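Local coordinates for protein cytochrome P450 monooxygenase (Rhodococcus sp. ECU0066, PDB 6KBH) that carries heme, FMN and a [2Fe-2S] cluster in one chain and probably inserts an oxygen atom of dioxygen into its substrates, at residues R166-T170 / W443-N448; G171-D177 / D437-W443; L299-W305 / L414-L419. All blocks are in the same frame, centred on the assembly; numbering follows the deposited sequence.

Three contacts, one inside another, illustrate how a cytochrome P450 heme domain gathers distant pieces of chain around a small antiparallel sheet. From the N terminus, helix 153-164 leads into residues 166-170 and then strand 172-174; their partners lie some 260 to 270 residues further on. Much later come the end of helix 284-300 and the start of helix 302-310, and contact 3 closes the innermost loop by joining them to residues 414-419, just after helix 396-413. Contact 2 then pairs strand 172-174 with strand 440-442, and contact 1 closes the widest loop. Strand 440-442 is central, lying between 172-174 and 418-419; Trp443 belongs to contacts 1 and 2, and the Arg442-Glu418 salt bridge links contacts 2 and 3.

Contact 1 of 3, residues R166-T170 / W443-N448; sequences RFIDT and WDPARN
The indole of Trp443 turns the edge of its six-membered ring to the backbone of Phe167 and Ile168, whose carbonyl oxygens lie near its plane. This is the loop end of the small antiparallel sheet of the P450 heme domain: one partner leads from helix 153-164 into strand 172-174, the other leaves strand 440-442. With CG set between the backbone N and the carbonyl carbon (chi1 73°), the ring is swung across to the facing loop, where Trp443 NE1 gives a weak hydrogen bond to Ile168 O (3.1 Å), bent to 125° at the proton. Thr170 adds its hydroxyl oxygen OG1, 3.5 Å from Trp443 CH2, although that hydroxyl has its hydrogen bond with His172 O; the carbonyl carbon of Thr170 lies above one indole face, toward the rim. The Phe167 ring meets the same corner more loosely, CD1 standing 4.4 Å from Trp443 CH2. Beyond the indole the chain makes a type I turn from Pro445 to Asn448. Its first residue lays the pyrrolidine ring alongside the Asp169-Thr170 backbone, Pro445 CB 3.4 Å from Asp169 O and Pro445 CG 3.8 Å from Thr170 C.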
loop_
_atom_site.group_PDB
_atom_site.type_symbol
_atom_site.label_atom_id
_atom_site.label_comp_id
_atom_site.label_asym_id
_atom_site.label_seq_id
_atom_site.Cartn_x
_atom_site.Cartn_y
_atom_site.Cartn_z
ATOM N N ARG A 166 7.914 -29.898 2.986
ATOM C CA ARG A 166 9.042 -30.818 3.074
ATOM C C ARG A 166 9.571 -30.897 4.500
ATOM O O ARG A 166 9.965 -31.973 4.964
ATOM C CB ARG A 166 10.152 -30.385 2.118
ATOM C CG ARG A 166 9.672 -30.116 0.711
ATOM C CD ARG A 166 10.835 -29.896 -0.235
ATOM N NE ARG A 166 10.378 -29.411 -1.533
ATOM C CZ ARG A 166 11.158 -29.281 -2.599
ATOM N NH1 ARG A 166 12.443 -29.601 -2.529
ATOM N NH2 ARG A 166 10.651 -28.832 -3.739
ATOM N N PHE A 167 9.576 -29.768 5.207
ATOM C CA PHE A 167 10.105 -29.684 6.561
ATOM C C PHE A 167 9.007 -29.474 7.601
ATOM O O PHE A 167 9.300 -29.089 8.736
ATOM C CB PHE A 167 11.166 -28.578 6.629
ATOM C CG PHE A 167 10.690 -27.219 6.160
ATOM C CD1 PHE A 167 9.601 -26.588 6.743
ATOM C CD2 PHE A 167 11.342 -26.576 5.121
ATOM C CE1 PHE A 167 9.177 -25.343 6.300
ATOM C CE2 PHE A 167 10.923 -25.335 4.673
ATOM C CZ PHE A 167 9.845 -24.717 5.262
ATOM N N ILE A 168 7.751 -29.746 7.237
ATOM C CA ILE A 168 6.613 -29.433 8.101
ATOM C C ILE A 168 6.621 -30.277 9.370
ATOM O O ILE A 168 6.196 -29.815 10.437
ATOM C CB ILE A 168 5.307 -29.628 7.316
ATOM C CG1 ILE A 168 4.091 -29.615 8.242
ATOM C CG2 ILE A 168 5.323 -30.954 6.612
ATOM C CD1 ILE A 168 3.814 -28.293 8.843
ATOM N N ASP A 169 7.088 -31.518 9.287
ATOM C CA ASP A 169 6.947 -32.468 10.378
ATOM C C ASP A 169 8.201 -32.594 11.231
ATOM O O ASP A 169 8.212 -33.389 12.176
ATOM C CB ASP A 169 6.553 -33.837 9.819
ATOM C CG ASP A 169 5.155 -33.842 9.229
ATOM O OD1 ASP A 169 4.277 -33.146 9.782
ATOM O OD2 ASP A 169 4.933 -34.531 8.212
ATOM N N THR A 170 9.252 -31.827 10.933
ATOM C CA THR A 170 10.506 -31.967 11.667
ATOM C C THR A 170 10.481 -31.252 13.013
ATOM O O THR A 170 11.168 -31.679 13.947
ATOM C CB THR A 170 11.670 -31.432 10.830
ATOM O OG1 THR A 170 11.536 -30.015 10.674
ATOM C CG2 THR A 170 11.688 -32.089 9.458
ATOM N N TRP A 443 9.337 -25.950 16.501
ATOM C CA TRP A 443 7.906 -26.030 16.769
ATOM C C TRP A 443 7.575 -27.462 17.163
ATOM O O TRP A 443 8.388 -28.375 17.001
ATOM C CB TRP A 443 7.063 -25.579 15.568
ATOM C CG TRP A 443 7.045 -26.546 14.428
ATOM C CD1 TRP A 443 6.130 -27.532 14.194
ATOM C CD2 TRP A 443 7.986 -26.612 13.357
ATOM N NE1 TRP A 443 6.449 -28.211 13.043
ATOM C CE2 TRP A 443 7.584 -27.662 12.509
ATOM C CE3 TRP A 443 9.134 -25.886 13.033
ATOM C CZ2 TRP A 443 8.293 -28.001 11.364
ATOM C CZ3 TRP A 443 9.830 -26.225 11.899
ATOM C CH2 TRP A 443 9.411 -27.271 11.076
ATOM N N ASP A 444 6.365 -27.644 17.692
ATOM C CA ASP A 444 5.893 -28.961 18.098
ATOM C C ASP A 444 5.181 -29.618 16.921
ATOM O O ASP A 444 4.071 -29.189 16.568
ATOM C CB ASP A 444 4.959 -28.849 19.296
ATOM C CG ASP A 444 4.662 -30.192 19.937
ATOM O OD1 ASP A 444 5.050 -31.233 19.365
ATOM O OD2 ASP A 444 4.040 -30.205 21.019
ATOM N N PRO A 445 5.755 -30.652 16.300
ATOM C CA PRO A 445 5.141 -31.193 15.073
ATOM C C PRO A 445 3.775 -31.818 15.291
ATOM O O PRO A 445 2.871 -31.600 14.476
ATOM C CB PRO A 445 6.169 -32.229 14.595
ATOM C CG PRO A 445 7.447 -31.860 15.286
ATOM C CD PRO A 445 7.034 -31.308 16.612
ATOM N N ALA A 446 3.595 -32.612 16.350
ATOM C CA ALA A 446 2.296 -33.243 16.574
ATOM C C ALA A 446 1.187 -32.207 16.697
ATOM O O ALA A 446 0.042 -32.472 16.311
ATOM C CB ALA A 446 2.342 -34.121 17.824
ATOM N N ARG A 447 1.521 -31.022 17.198
ATOM C CA ARG A 447 0.572 -29.985 17.573
ATOM C C ARG A 447 0.170 -29.076 16.414
ATOM O O ARG A 447 -0.584 -28.121 16.633
ATOM C CB ARG A 447 1.172 -29.156 18.714
ATOM C CG ARG A 447 0.240 -28.185 19.406
ATOM C CD ARG A 447 0.913 -27.649 20.636
ATOM N NE ARG A 447 0.940 -28.672 21.672
ATOM C CZ ARG A 447 0.224 -28.611 22.787
ATOM N NH1 ARG A 447 -0.556 -27.565 23.016
ATOM N NH2 ARG A 447 0.299 -29.587 23.682
ATOM N N ASN A 448 0.649 -29.334 15.199
ATOM C CA ASN A 448 0.206 -28.544 14.062
ATOM C C ASN A 448 -1.321 -28.524 14.029
ATOM O O ASN A 448 -1.947 -29.594 14.060
ATOM C CB ASN A 448 0.725 -29.108 12.733
ATOM C CG ASN A 448 2.230 -29.295 12.703
ATOM O OD1 ASN A 448 2.730 -30.290 12.177
ATOM N ND2 ASN A 448 2.960 -28.336 13.251
#

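Contact 2 of 3, residues G171-D177 / D437-W443; sequences GHVDLVD and DHVWVRW
Strands 172-174 and 440-442 run antiparallel, their axes 5.0 Å apart at an angle of 162°, with Val173 and Val441 as the hydrogen-bonded pair between the non-hydrogen-bonded pairs His172-Arg442 and Asp174-Trp440. Trp443 N hydrogen-bonds to Gly171 O, meeting it from above the carbonyl plane. Gly171, at a positive phi, also lies flat against the indole: its CA sits over the centre of the Trp443 six-membered ring, a CH-pi contact at 3.4 Å, while Val173 CG1 reaches the edge of the same ring. Replacing Trp443 by an alanine would probably leave Gly171 CA without its aromatic floor and open a gap beside Val173. At the other end, Asp174 CB lies over one face of the Trp440 six-membered ring, 3.4 Å from its centroid; the His172 ring is nearly parallel to that ring but slid aside, so they barely overlap. On the Val173-Val441 side, Leu175 packs its CB 3.5 Å from Val439 CG1 and its CG 3.6 Å from Val441 CG2, facing helix 284-300. The carboxylate of Asp174, anti to the backbone N (chi1 172°), joins strand to helix as N-cap: OD2 takes Asp177 N (2.8 Å) and, weakly, His438 ND1, which meets it at the imidazole edge, while OD1 takes Val439 N (2.8 Å). Two backbone N-H groups and, weakly, an imidazole N-H thus meet a buried acid; these donors are likely to stabilise its negative charge, beside the Asp177 carboxylate, and to help set where helix 175-180 begins.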
loop_
_atom_site.group_PDB
_atom_site.type_symbol
_atom_site.label_atom_id
_atom_site.label_comp_id
_atom_site.label_asym_id
_atom_site.label_seq_id
_atom_site.Cartn_x
_atom_site.Cartn_y
_atom_site.Cartn_z
ATOM N N GLY A 171 9.706 -30.177 13.135
ATOM C CA GLY A 171 9.778 -29.339 14.312
ATOM C C GLY A 171 11.005 -28.462 14.379
ATOM O O GLY A 171 11.246 -27.840 15.419
ATOM N N HIS A 172 11.785 -28.390 13.302
ATOM C CA HIS A 172 13.093 -27.749 13.333
ATOM C C HIS A 172 13.563 -27.543 11.900
ATOM O O HIS A 172 13.609 -28.501 11.122
ATOM C CB HIS A 172 14.082 -28.612 14.127
ATOM C CG HIS A 172 15.520 -28.360 13.794
ATOM N ND1 HIS A 172 16.197 -29.076 12.831
ATOM C CD2 HIS A 172 16.416 -27.488 14.313
ATOM C CE1 HIS A 172 17.445 -28.647 12.762
ATOM N NE2 HIS A 172 17.603 -27.683 13.651
ATOM N N VAL A 173 13.910 -26.302 11.555
ATOM C CA VAL A 173 14.304 -25.966 10.191
ATOM C C VAL A 173 15.043 -24.640 10.228
ATOM O O VAL A 173 14.770 -23.786 11.076
ATOM C CB VAL A 173 13.069 -25.905 9.252
ATOM C CG1 VAL A 173 12.024 -24.969 9.808
ATOM C CG2 VAL A 173 13.458 -25.467 7.848
ATOM N N ASP A 174 16.001 -24.473 9.318
ATOM C CA ASP A 174 16.467 -23.145 8.942
ATOM C C ASP A 174 15.544 -22.642 7.847
ATOM O O ASP A 174 15.596 -23.125 6.711
ATOM C CB ASP A 174 17.909 -23.141 8.452
ATOM C CG ASP A 174 18.308 -21.791 7.882
ATOM O OD1 ASP A 174 18.049 -20.775 8.561
ATOM O OD2 ASP A 174 18.867 -21.741 6.766
ATOM N N LEU A 175 14.696 -21.676 8.191
ATOM C CA LEU A 175 13.770 -21.136 7.206
ATOM C C LEU A 175 14.515 -20.601 5.987
ATOM O O LEU A 175 14.105 -20.851 4.847
ATOM C CB LEU A 175 12.910 -20.051 7.855
ATOM C CG LEU A 175 11.975 -20.447 9.002
ATOM C CD1 LEU A 175 11.260 -19.233 9.579
ATOM C CD2 LEU A 175 10.970 -21.498 8.553
ATOM N N VAL A 176 15.651 -19.927 6.209
ATOM C CA VAL A 176 16.374 -19.262 5.121
ATOM C C VAL A 176 16.743 -20.260 4.028
ATOM O O VAL A 176 16.288 -20.152 2.885
ATOM C CB VAL A 176 17.625 -18.544 5.660
ATOM C CG1 VAL A 176 18.450 -17.975 4.509
ATOM C CG2 VAL A 176 17.238 -17.443 6.631
ATOM N N ASP A 177 17.563 -21.257 4.371
ATOM C CA ASP A 177 18.120 -22.136 3.347
ATOM C C ASP A 177 17.052 -23.022 2.721
ATOM O O ASP A 177 17.061 -23.248 1.505
ATOM C CB ASP A 177 19.236 -22.997 3.937
ATOM C CG ASP A 177 20.560 -22.270 3.999
ATOM O OD1 ASP A 177 20.811 -21.412 3.125
ATOM O OD2 ASP A 177 21.349 -22.561 4.920
ATOM N N ASP A 437 22.027 -14.903 7.563
ATOM C CA ASP A 437 22.455 -16.145 6.932
ATOM C C ASP A 437 21.479 -17.269 7.245
ATOM O O ASP A 437 21.208 -18.124 6.394
ATOM C CB ASP A 437 23.865 -16.512 7.401
ATOM C CG ASP A 437 24.898 -15.492 6.980
ATOM O OD1 ASP A 437 24.666 -14.795 5.971
ATOM O OD2 ASP A 437 25.943 -15.390 7.654
ATOM N N HIS A 438 20.936 -17.277 8.461
ATOM C CA HIS A 438 20.020 -18.319 8.888
ATOM C C HIS A 438 19.047 -17.752 9.908
ATOM O O HIS A 438 19.377 -16.833 10.661
ATOM C CB HIS A 438 20.752 -19.513 9.512
ATOM C CG HIS A 438 21.855 -20.058 8.663
ATOM N ND1 HIS A 438 21.634 -20.603 7.418
ATOM C CD2 HIS A 438 23.189 -20.134 8.879
ATOM C CE1 HIS A 438 22.785 -20.996 6.902
ATOM N NE2 HIS A 438 23.745 -20.723 7.768
ATOM N N VAL A 439 17.844 -18.315 9.921
ATOM C CA VAL A 439 16.917 -18.165 11.033
ATOM C C VAL A 439 16.471 -19.574 11.416
ATOM O O VAL A 439 15.983 -20.333 10.570
ATOM C CB VAL A 439 15.739 -17.223 10.696
ATOM C CG1 VAL A 439 14.590 -17.916 10.002
ATOM C CG2 VAL A 439 15.251 -16.506 11.942
ATOM N N TRP A 440 16.747 -19.962 12.658
ATOM C CA TRP A 440 16.516 -21.322 13.124
ATOM C C TRP A 440 15.272 -21.325 14.000
ATOM O O TRP A 440 15.199 -20.582 14.985
ATOM C CB TRP A 440 17.726 -21.856 13.890
ATOM C CG TRP A 440 18.938 -22.082 13.025
ATOM C CD1 TRP A 440 20.033 -21.274 12.919
ATOM C CD2 TRP A 440 19.173 -23.192 12.145
ATOM N NE1 TRP A 440 20.933 -21.809 12.030
ATOM C CE2 TRP A 440 20.431 -22.986 11.541
ATOM C CE3 TRP A 440 18.444 -24.338 11.811
ATOM C CZ2 TRP A 440 20.974 -23.883 10.621
ATOM C CZ3 TRP A 440 18.988 -25.230 10.899
ATOM C CH2 TRP A 440 20.239 -24.995 10.314
ATOM N N VAL A 441 14.299 -22.154 13.640
ATOM C CA VAL A 441 12.994 -22.142 14.285
ATOM C C VAL A 441 12.623 -23.554 14.711
ATOM O O VAL A 441 12.846 -24.522 13.976
ATOM C CB VAL A 441 11.911 -21.546 13.362
ATOM C CG1 VAL A 441 12.201 -20.080 13.091
ATOM C CG2 VAL A 441 11.840 -22.313 12.064
ATOM N N ARG A 442 12.070 -23.663 15.912
ATOM C CA ARG A 442 11.510 -24.897 16.436
ATOM C C ARG A 442 9.990 -24.791 16.475
ATOM O O ARG A 442 9.422 -23.696 16.474
ATOM C CB ARG A 442 12.048 -25.188 17.842
ATOM C CG ARG A 442 11.440 -24.270 18.881
ATOM C CD ARG A 442 11.619 -24.736 20.317
ATOM N NE ARG A 442 12.993 -25.095 20.635
ATOM C CZ ARG A 442 13.697 -24.533 21.613
ATOM N NH1 ARG A 442 13.155 -23.576 22.355
ATOM N NH2 ARG A 442 14.942 -24.920 21.842
ATOM N N TRP A 443 9.337 -25.950 16.501
ATOM C CA TRP A 443 7.906 -26.030 16.769
ATOM C C TRP A 443 7.575 -27.462 17.163
ATOM O O TRP A 443 8.388 -28.375 17.001
ATOM C CB TRP A 443 7.063 -25.579 15.568
ATOM C CG TRP A 443 7.045 -26.546 14.428
ATOM C CD1 TRP A 443 6.130 -27.532 14.194
ATOM C CD2 TRP A 443 7.986 -26.612 13.357
ATOM N NE1 TRP A 443 6.449 -28.211 13.043
ATOM C CE2 TRP A 443 7.584 -27.662 12.509
ATOM C CE3 TRP A 443 9.134 -25.886 13.033
ATOM C CZ2 TRP A 443 8.293 -28.001 11.364
ATOM C CZ3 TRP A 443 9.830 -26.225 11.899
ATOM C CH2 TRP A 443 9.411 -27.271 11.076
#

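Contact 3 of 3, residues L299-W305 / L414-L419; sequences LEHRDVW and LPHMEL
Arg302 and Trp305, one helical turn apart at the start of helix 302-310, point their flat ends at the same type I turn, Leu414 to Met417, which leads from helix 396-413 into the small sheet of the P450 heme domain. The indole comes edge on: Trp305 NE1 donates to Pro415 O at 2.8 Å, nearly in the ring plane and reasonably straight at 155°, with the donor tilted 17° from the carbonyl plane. Trp305 CG stands anti to the backbone N (chi1 156°), which carries the ring out from the helix toward the turn, and its CZ2 corner lies 3.3 Å from Leu414 O. Arg302, extended from CG to NE, also approaches by its edge, with Met417 O and Pro415 O near the guanidinium plane; the NH1 to Met417 O hydrogen bond is so short that its geometry is doubtful. Trp305 NE1 lies over one face of that guanidinium, toward the rim. Leu299, on the preceding helix 284-300, sets CD2 against one face of the indole, 3.6 Å above the plane. Leu299 CB meets Leu419 CG at 3.6 Å where the two leucines cross obliquely, and Leu299 CD1 is 4.2 Å from Met417 SD. The Glu418 carboxylate is nearly perpendicular to the guanidinium and forms its salt bridge with Arg442 instead. The polar part of the contact is aimed at backbone oxygens, so it probably depends on the shape of the turn; the positive charge of Arg302 is likely to be eased by the carbonyl dipoles, with Glu306 in a long, weak ion pair at NE and the Glu418 carboxylate nearby.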
loop_
_atom_site.group_PDB
_atom_site.type_symbol
_atom_site.label_atom_id
_atom_site.label_comp_id
_atom_site.label_asym_id
_atom_site.label_seq_id
_atom_site.Cartn_x
_atom_site.Cartn_y
_atom_site.Cartn_z
ATOM N N LEU A 299 9.194 -13.138 15.301
ATOM C CA LEU A 299 9.421 -14.120 16.355
ATOM C C LEU A 299 10.183 -13.547 17.546
ATOM O O LEU A 299 10.313 -14.240 18.562
ATOM C CB LEU A 299 10.159 -15.329 15.783
ATOM C CG LEU A 299 9.415 -16.059 14.665
ATOM C CD1 LEU A 299 10.245 -17.212 14.129
ATOM C CD2 LEU A 299 8.052 -16.543 15.147
ATOM N N GLU A 300 10.684 -12.312 17.448
ATOM C CA GLU A 300 11.291 -11.648 18.598
ATOM C C GLU A 300 10.233 -11.038 19.510
ATOM O O GLU A 300 10.314 -11.175 20.736
ATOM C CB GLU A 300 12.272 -10.574 18.130
ATOM C CG GLU A 300 13.610 -11.121 17.665
ATOM C CD GLU A 300 14.610 -10.024 17.365
ATOM O OE1 GLU A 300 14.190 -8.851 17.255
ATOM O OE2 GLU A 300 15.814 -10.332 17.249
ATOM N N HIS A 301 9.245 -10.353 18.933
ATOM C CA HIS A 301 8.055 -9.910 19.659
ATOM C C HIS A 301 6.968 -10.937 19.361
ATOM O O HIS A 301 6.247 -10.827 18.372
ATOM C CB HIS A 301 7.609 -8.513 19.232
ATOM C CG HIS A 301 8.720 -7.520 19.075
ATOM N ND1 HIS A 301 9.527 -7.473 17.959
ATOM C CD2 HIS A 301 9.124 -6.504 19.874
ATOM C CE1 HIS A 301 10.395 -6.486 18.088
ATOM N NE2 HIS A 301 10.171 -5.882 19.240
ATOM N N ARG A 302 6.839 -11.953 20.214
ATOM C CA ARG A 302 5.925 -13.031 19.857
ATOM C C ARG A 302 4.460 -12.684 20.099
ATOM O O ARG A 302 3.582 -13.350 19.538
ATOM C CB ARG A 302 6.274 -14.322 20.599
ATOM C CG ARG A 302 5.811 -15.548 19.824
ATOM C CD ARG A 302 5.734 -16.805 20.659
ATOM N NE ARG A 302 4.878 -17.796 20.013
ATOM C CZ ARG A 302 5.328 -18.753 19.210
ATOM N NH1 ARG A 302 6.621 -18.831 18.947
ATOM N NH2 ARG A 302 4.488 -19.621 18.659
ATOM N N ASP A 303 4.166 -11.668 20.914
ATOM C CA ASP A 303 2.776 -11.256 21.086
ATOM C C ASP A 303 2.193 -10.766 19.767
ATOM O O ASP A 303 1.091 -11.167 19.372
ATOM C CB ASP A 303 2.668 -10.174 22.160
ATOM C CG ASP A 303 3.662 -9.049 21.958
ATOM O OD1 ASP A 303 4.719 -9.293 21.337
ATOM O OD2 ASP A 303 3.383 -7.920 22.414
ATOM N N VAL A 304 2.929 -9.905 19.062
ATOM C CA VAL A 304 2.467 -9.441 17.760
ATOM C C VAL A 304 2.513 -10.577 16.744
ATOM O O VAL A 304 1.727 -10.596 15.788
ATOM C CB VAL A 304 3.289 -8.217 17.312
ATOM C CG1 VAL A 304 4.743 -8.550 17.228
ATOM C CG2 VAL A 304 2.822 -7.718 15.984
ATOM N N TRP A 305 3.411 -11.545 16.932
ATOM C CA TRP A 305 3.361 -12.757 16.122
ATOM C C TRP A 305 2.022 -13.463 16.287
ATOM O O TRP A 305 1.351 -13.789 15.300
ATOM C CB TRP A 305 4.509 -13.692 16.503
ATOM C CG TRP A 305 4.244 -15.134 16.187
ATOM C CD1 TRP A 305 3.756 -16.084 17.040
ATOM C CD2 TRP A 305 4.466 -15.795 14.936
ATOM N NE1 TRP A 305 3.655 -17.292 16.393
ATOM C CE2 TRP A 305 4.087 -17.142 15.103
ATOM C CE3 TRP A 305 4.949 -15.379 13.692
ATOM C CZ2 TRP A 305 4.173 -18.073 14.073
ATOM C CZ3 TRP A 305 5.035 -16.307 12.670
ATOM C CH2 TRP A 305 4.648 -17.637 12.866
ATOM N N LEU A 414 1.938 -23.047 11.225
ATOM C CA LEU A 414 2.862 -23.180 12.351
ATOM C C LEU A 414 2.847 -21.947 13.250
ATOM O O LEU A 414 3.864 -21.257 13.385
ATOM C CB LEU A 414 4.282 -23.448 11.855
ATOM C CG LEU A 414 4.488 -24.417 10.689
ATOM C CD1 LEU A 414 5.956 -24.763 10.525
ATOM C CD2 LEU A 414 3.694 -25.673 10.934
ATOM N N PRO A 415 1.718 -21.650 13.904
ATOM C CA PRO A 415 1.723 -20.556 14.888
ATOM C C PRO A 415 2.508 -20.890 16.140
ATOM O O PRO A 415 2.951 -19.971 16.839
ATOM C CB PRO A 415 0.233 -20.354 15.208
ATOM C CG PRO A 415 -0.513 -21.150 14.179
ATOM C CD PRO A 415 0.392 -22.280 13.825
ATOM N N HIS A 416 2.688 -22.175 16.447
ATOM C CA HIS A 416 3.456 -22.640 17.594
ATOM C C HIS A 416 4.956 -22.702 17.313
ATOM O O HIS A 416 5.696 -23.386 18.033
ATOM C CB HIS A 416 2.942 -24.011 18.037
ATOM C CG HIS A 416 3.158 -25.088 17.022
ATOM N ND1 HIS A 416 2.855 -24.925 15.688
ATOM C CD2 HIS A 416 3.643 -26.346 17.145
ATOM C CE1 HIS A 416 3.150 -26.032 15.032
ATOM N NE2 HIS A 416 3.626 -26.912 15.895
ATOM N N MET A 417 5.406 -22.009 16.272
ATOM C CA MET A 417 6.817 -21.949 15.928
ATOM C C MET A 417 7.499 -20.832 16.705
ATOM O O MET A 417 6.956 -19.732 16.840
ATOM C CB MET A 417 6.975 -21.724 14.425
ATOM C CG MET A 417 8.359 -21.309 13.975
ATOM S SD MET A 417 8.328 -20.462 12.383
ATOM C CE MET A 417 7.980 -21.826 11.277
ATOM N N GLU A 418 8.693 -21.114 17.226
ATOM C CA GLU A 418 9.467 -20.098 17.924
ATOM C C GLU A 418 10.926 -20.189 17.507
ATOM O O GLU A 418 11.373 -21.179 16.925
ATOM C CB GLU A 418 9.349 -20.217 19.453
ATOM C CG GLU A 418 9.937 -21.476 20.049
ATOM C CD GLU A 418 9.767 -21.547 21.555
ATOM O OE1 GLU A 418 9.177 -20.611 22.135
ATOM O OE2 GLU A 418 10.226 -22.541 22.161
ATOM N N LEU A 419 11.661 -19.126 17.818
ATOM C CA LEU A 419 13.082 -19.074 17.517
ATOM C C LEU A 419 13.868 -19.946 18.485
ATOM O O LEU A 419 13.590 -19.974 19.688
ATOM C CB LEU A 419 13.588 -17.633 17.596
ATOM C CG LEU A 419 13.400 -16.736 16.375
ATOM C CD1 LEU A 419 13.742 -15.294 16.717
ATOM C CD2 LEU A 419 14.252 -17.236 15.232
#